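Local coordinates for protein ribulose-5-phosphate reductase 1 (Staphylococcus aureus, PDB 6XHK) that catalyses the NADPH-dependent reduction of D-ribulose 5-phosphate to D-ribitol 5-phosphate for wall teichoic acid synthesis, at residues G234-I239 with P261-T266. Sequence-based numbering, arbitrary orientation.
With NDP (NADPH dihydro-nicotinamide-adenine-dinucleotide phosphate), chain B.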
ATOM      1  N   GLY A 234      14.487   2.899 -10.766  1.00 94.52           N
ATOM      2  CA  GLY A 234      14.454   1.482 -11.103  1.00 87.37           C
ATOM      3  C   GLY A 234      13.283   1.049 -11.964  1.00 84.42           C
ATOM      4  O   GLY A 234      13.373   0.008 -12.629  1.00 85.97           O
ATOM      5  N   SER A 235      12.191   1.829 -11.967  1.00 92.93           N
ATOM      6  CA  SER A 235      11.042   1.551 -12.829  1.00 82.61           C
ATOM      7  C   SER A 235      11.446   1.481 -14.300  1.00 83.28           C
ATOM      8  O   SER A 235      10.937   0.643 -15.049  1.00 82.58           O
ATOM      9  CB  SER A 235       9.951   2.616 -12.638  1.00 92.62           C
ATOM     10  OG  SER A 235      10.465   3.929 -12.445  1.00106.94           O
ATOM     11  N   GLN A 236      12.340   2.372 -14.739  1.00 85.00           N
ATOM     12  CA  GLN A 236      12.791   2.360 -16.129  1.00 89.83           C
ATOM     13  C   GLN A 236      13.327   0.976 -16.504  1.00 85.77           C
ATOM     14  O   GLN A 236      12.919   0.374 -17.510  1.00 92.07           O
ATOM     15  CB  GLN A 236      13.867   3.443 -16.329  1.00 91.27           C
ATOM     16  CG  GLN A 236      14.339   3.655 -17.768  1.00 90.14           C
ATOM     17  CD  GLN A 236      15.235   4.881 -17.938  1.00 92.80           C
ATOM     18  OE1 GLN A 236      14.776   6.017 -17.812  1.00107.05           O
ATOM     19  NE2 GLN A 236      16.498   4.657 -18.317  1.00 94.61           N
ATOM     20  N   SER A 237      14.219   0.445 -15.667  1.00 96.94           N
ATOM     21  CA  SER A 237      14.839  -0.850 -15.921  1.00100.23           C
ATOM     22  C   SER A 237      13.798  -1.959 -15.901  1.00 90.43           C
ATOM     23  O   SER A 237      13.741  -2.803 -16.808  1.00 87.87           O
ATOM     24  CB  SER A 237      15.904  -1.100 -14.856  1.00121.62           C
ATOM     25  OG  SER A 237      16.571   0.111 -14.525  1.00133.24           O
ATOM     26  N   ALA A 238      12.973  -1.977 -14.852  1.00 96.03           N
ATOM     27  CA  ALA A 238      11.934  -2.991 -14.732  1.00 94.43           C
ATOM     28  C   ALA A 238      11.052  -3.025 -15.970  1.00 95.63           C
ATOM     29  O   ALA A 238      10.742  -4.104 -16.497  1.00102.92           O
ATOM     30  CB  ALA A 238      11.082  -2.719 -13.489  1.00 86.48           C
ATOM     31  N   ILE A 239      10.633  -1.845 -16.442  1.00102.96           N
ATOM     32  CA  ILE A 239       9.708  -1.752 -17.568  1.00 82.33           C
ATOM     33  C   ILE A 239      10.348  -2.285 -18.837  1.00 83.70           C
ATOM     34  O   ILE A 239       9.749  -3.100 -19.553  1.00 84.03           O
ATOM     35  CB  ILE A 239       9.216  -0.306 -17.752  1.00 82.81           C
ATOM     36  CG1 ILE A 239       8.351   0.156 -16.564  1.00 81.70           C
ATOM     37  CG2 ILE A 239       8.495  -0.180 -19.056  1.00 83.86           C
ATOM     38  CD1 ILE A 239       8.097   1.637 -16.530  1.00 82.46           C
ATOM     39  N   PRO A 261      10.355  11.377 -15.669  1.00119.68           N
ATOM     40  CA  PRO A 261      10.208  10.569 -16.875  1.00109.90           C
ATOM     41  C   PRO A 261      11.128   9.361 -16.839  1.00102.40           C
ATOM     42  O   PRO A 261      12.142   9.328 -16.138  1.00118.18           O
ATOM     43  CB  PRO A 261      10.627  11.537 -17.981  1.00114.12           C
ATOM     44  CG  PRO A 261      11.609  12.441 -17.317  1.00115.83           C
ATOM     45  CD  PRO A 261      11.114  12.616 -15.921  1.00119.42           C
ATOM     46  N   VAL A 262      10.762   8.362 -17.632  1.00 88.53           N
ATOM     47  CA  VAL A 262      11.575   7.168 -17.810  1.00100.18           C
ATOM     48  C   VAL A 262      11.534   6.775 -19.282  1.00 92.37           C
ATOM     49  O   VAL A 262      10.468   6.787 -19.903  1.00 83.50           O
ATOM     50  CB  VAL A 262      11.097   5.997 -16.920  1.00 99.80           C
ATOM     51  CG1 VAL A 262      11.483   6.254 -15.475  1.00 93.90           C
ATOM     52  CG2 VAL A 262       9.596   5.750 -17.070  1.00 81.62           C
ATOM     53  N   GLU A 263      12.698   6.409 -19.831  1.00 85.20           N
ATOM     54  CA  GLU A 263      12.821   5.975 -21.223  1.00 85.29           C
ATOM     55  C   GLU A 263      12.078   4.655 -21.431  1.00 83.79           C
ATOM     56  O   GLU A 263      12.318   3.676 -20.716  1.00 93.63           O
ATOM     57  CB  GLU A 263      14.302   5.786 -21.584  1.00 86.78           C
ATOM     58  CG  GLU A 263      15.200   7.002 -21.379  1.00121.40           C
ATOM     59  CD  GLU A 263      15.374   7.872 -22.599  1.00130.13           C
ATOM     60  OE1 GLU A 263      14.799   7.553 -23.662  1.00147.19           O
ATOM     61  OE2 GLU A 263      16.100   8.886 -22.489  1.00125.66           O
ATOM     62  N   VAL A 264      11.202   4.606 -22.431  1.00 83.26           N
ATOM     63  CA  VAL A 264      10.479   3.386 -22.781  1.00 86.90           C
ATOM     64  C   VAL A 264      10.814   2.980 -24.214  1.00 89.71           C
ATOM     65  O   VAL A 264      10.916   3.831 -25.106  1.00 83.40           O
ATOM     66  CB  VAL A 264       8.964   3.574 -22.600  1.00 81.21           C
ATOM     67  CG1 VAL A 264       8.237   2.299 -22.870  1.00 80.35           C
ATOM     68  CG2 VAL A 264       8.689   4.023 -21.218  1.00 80.89           C
ATOM     69  N   ASN A 265      11.007   1.675 -24.435  1.00 82.27           N
ATOM     70  CA  ASN A 265      11.198   1.170 -25.794  1.00 82.63           C
ATOM     71  C   ASN A 265       9.836   0.934 -26.416  1.00 97.43           C
ATOM     72  O   ASN A 265       9.261  -0.149 -26.336  1.00 81.25           O
ATOM     73  CB  ASN A 265      12.058  -0.079 -25.840  1.00 82.95           C
ATOM     74  CG  ASN A 265      12.354  -0.495 -27.254  1.00117.96           C
ATOM     75  OD1 ASN A 265      11.492  -1.046 -27.931  1.00118.45           O
ATOM     76  ND2 ASN A 265      13.529  -0.133 -27.752  1.00131.36           N
ATOM     77  N   THR A 266       9.345   1.978 -27.072  1.00 97.34           N
ATOM     78  CA  THR A 266       8.042   1.938 -27.706  1.00 86.45           C
ATOM     79  C   THR A 266       8.049   1.081 -28.963  1.00 95.34           C
ATOM     80  O   THR A 266       7.010   0.480 -29.294  1.00 82.05           O
ATOM     81  CB  THR A 266       7.629   3.365 -28.000  1.00 82.59           C
ATOM     82  OG1 THR A 266       8.748   4.040 -28.586  1.00 99.17           O
ATOM     83  CG2 THR A 266       7.260   4.056 -26.721  1.00 82.25           C
TER
HETATM   84  PA  NDP B 401      10.213  -1.007  -1.868  1.00140.77           P
HETATM   85  O1A NDP B 401      11.188  -0.170  -1.090  1.00158.92           O
HETATM   86  O2A NDP B 401       9.751  -2.190  -1.024  1.00137.07           O
HETATM   87  O5B NDP B 401      10.933  -1.484  -3.288  1.00136.42           O
HETATM   88  C5B NDP B 401      10.442  -2.664  -4.007  1.00117.39           C
HETATM   89  C4B NDP B 401      11.627  -3.603  -4.448  1.00 96.54           C
HETATM   90  O4B NDP B 401      11.933  -3.468  -5.711  1.00 89.37           O
HETATM   91  C3B NDP B 401      12.930  -3.256  -3.672  1.00 89.51           C
HETATM   92  O3B NDP B 401      13.357  -4.315  -2.934  1.00 89.35           O
HETATM   93  C2B NDP B 401      14.011  -2.984  -4.710  1.00 82.78           C
HETATM   94  O2B NDP B 401      15.225  -3.662  -4.177  1.00 77.84           O
HETATM   95  C1B NDP B 401      13.549  -3.582  -5.780  1.00 88.49           C
HETATM   96  N9A NDP B 401      14.111  -3.111  -7.050  1.00 92.88           N
HETATM   97  C8A NDP B 401      14.941  -2.056  -7.292  1.00103.79           C
HETATM   98  N7A NDP B 401      15.213  -2.010  -8.627  1.00 92.22           N
HETATM   99  C5A NDP B 401      14.565  -3.017  -9.192  1.00 93.77           C
HETATM  100  C6A NDP B 401      14.496  -3.474 -10.654  1.00 81.84           C
HETATM  101  N6A NDP B 401      15.220  -2.726 -11.658  1.00 84.99           N
HETATM  102  N1A NDP B 401      13.715  -4.619 -10.983  1.00 66.98           N
HETATM  103  C2A NDP B 401      12.999  -5.354  -9.963  1.00 64.85           C
HETATM  104  N3A NDP B 401      13.073  -4.902  -8.559  1.00 79.88           N
HETATM  105  C4A NDP B 401      13.888  -3.702  -8.219  1.00 88.69           C
HETATM  106  O3  NDP B 401       8.827  -0.118  -2.246  1.00134.05           O
HETATM  107  PN  NDP B 401       7.285  -0.768  -2.534  1.00135.47           P
HETATM  108  O1N NDP B 401       7.376  -2.260  -2.866  1.00144.51           O
HETATM  109  O2N NDP B 401       6.456  -0.645  -1.299  1.00151.93           O
HETATM  110  O5D NDP B 401       6.596   0.125  -3.761  1.00131.84           O
HETATM  111  C5D NDP B 401       7.443   0.879  -4.655  1.00127.78           C
HETATM  112  C4D NDP B 401       6.790   1.904  -5.442  1.00124.75           C
HETATM  113  O4D NDP B 401       5.208   1.793  -5.431  1.00115.63           O
HETATM  114  C3D NDP B 401       7.084   3.335  -4.932  1.00137.61           C
HETATM  115  O3D NDP B 401       7.426   4.242  -6.068  1.00143.04           O
HETATM  116  C2D NDP B 401       5.949   3.721  -4.299  1.00142.46           C
HETATM  117  O2D NDP B 401       5.764   5.170  -4.228  1.00152.90           O
HETATM  118  C1D NDP B 401       4.754   2.998  -5.140  1.00126.08           C
HETATM  119  N1N NDP B 401       3.426   3.013  -4.489  1.00119.50           N
HETATM  120  C2N NDP B 401       2.269   3.232  -5.360  1.00134.05           C
HETATM  121  C3N NDP B 401       0.847   3.474  -4.825  1.00141.63           C
HETATM  122  C7N NDP B 401      -0.317   3.720  -5.869  1.00144.56           C
HETATM  123  O7N NDP B 401      -1.324   4.296  -5.533  1.00156.21           O
HETATM  124  N7N NDP B 401      -0.154   3.237  -7.242  1.00131.37           N
HETATM  125  C4N NDP B 401       0.557   3.197  -3.329  1.00139.28           C
HETATM  126  C5N NDP B 401       1.830   3.188  -2.454  1.00131.03           C
HETATM  127  C6N NDP B 401       3.210   2.835  -3.050  1.00116.03           C
HETATM  128  P2B NDP B 401      16.468  -2.686  -3.791  1.00106.76           P
HETATM  129  O1X NDP B 401      16.738  -1.682  -4.892  1.00 99.07           O
HETATM  130  O2X NDP B 401      16.085  -1.925  -2.533  1.00115.68           O
HETATM  131  O3X NDP B 401      17.697  -3.555  -3.583  1.00120.52           O
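With CG anti to the backbone N (chi1 -174°) and CD reached by an equally extended chi2 of 171°, Gln-236 stretches from its helix to the chain at Val-262 and Glu-263, showing how a long polar side chain can tie an irregular loop to a helix. Its OE1 accepts a hydrogen bond from the backbone N of Glu-263 at 2.9 Å, nearly straight at hydrogen (160°), although the donor stands well above the carbonyl plane. The same OE1 lies 3.4 Å from CA of Val-262. Glu-263 runs beside Gln-236 in the same direction, its CG 3.7 Å from OE1 of Gln-236, with amide and carboxylate planes almost perpendicular.

Both segments belong to the Rossmann-type nucleotide-binding domain: helix 232-245 follows strand 225-228 of the parallel sheet, and 261-266 lies in the loop that follows strand 251-254 and runs into helix 266-272, N-capped by Asn-265. Beside the polar link, the CB of Val-262 is directed at the helix. Its CG1 meets CB of Gln-236 at 3.8 Å and approaches OG of Ser-235, a hydroxyl already hydrogen-bonded to Gly-232 O, while CG2 of Val-262 lies 4.4 Å from CD1 of the buried Ile-239. On the side of the helix away from the loop, Ser-237 borders the adenine of NADPH, its CB 3.7 Å from N6A.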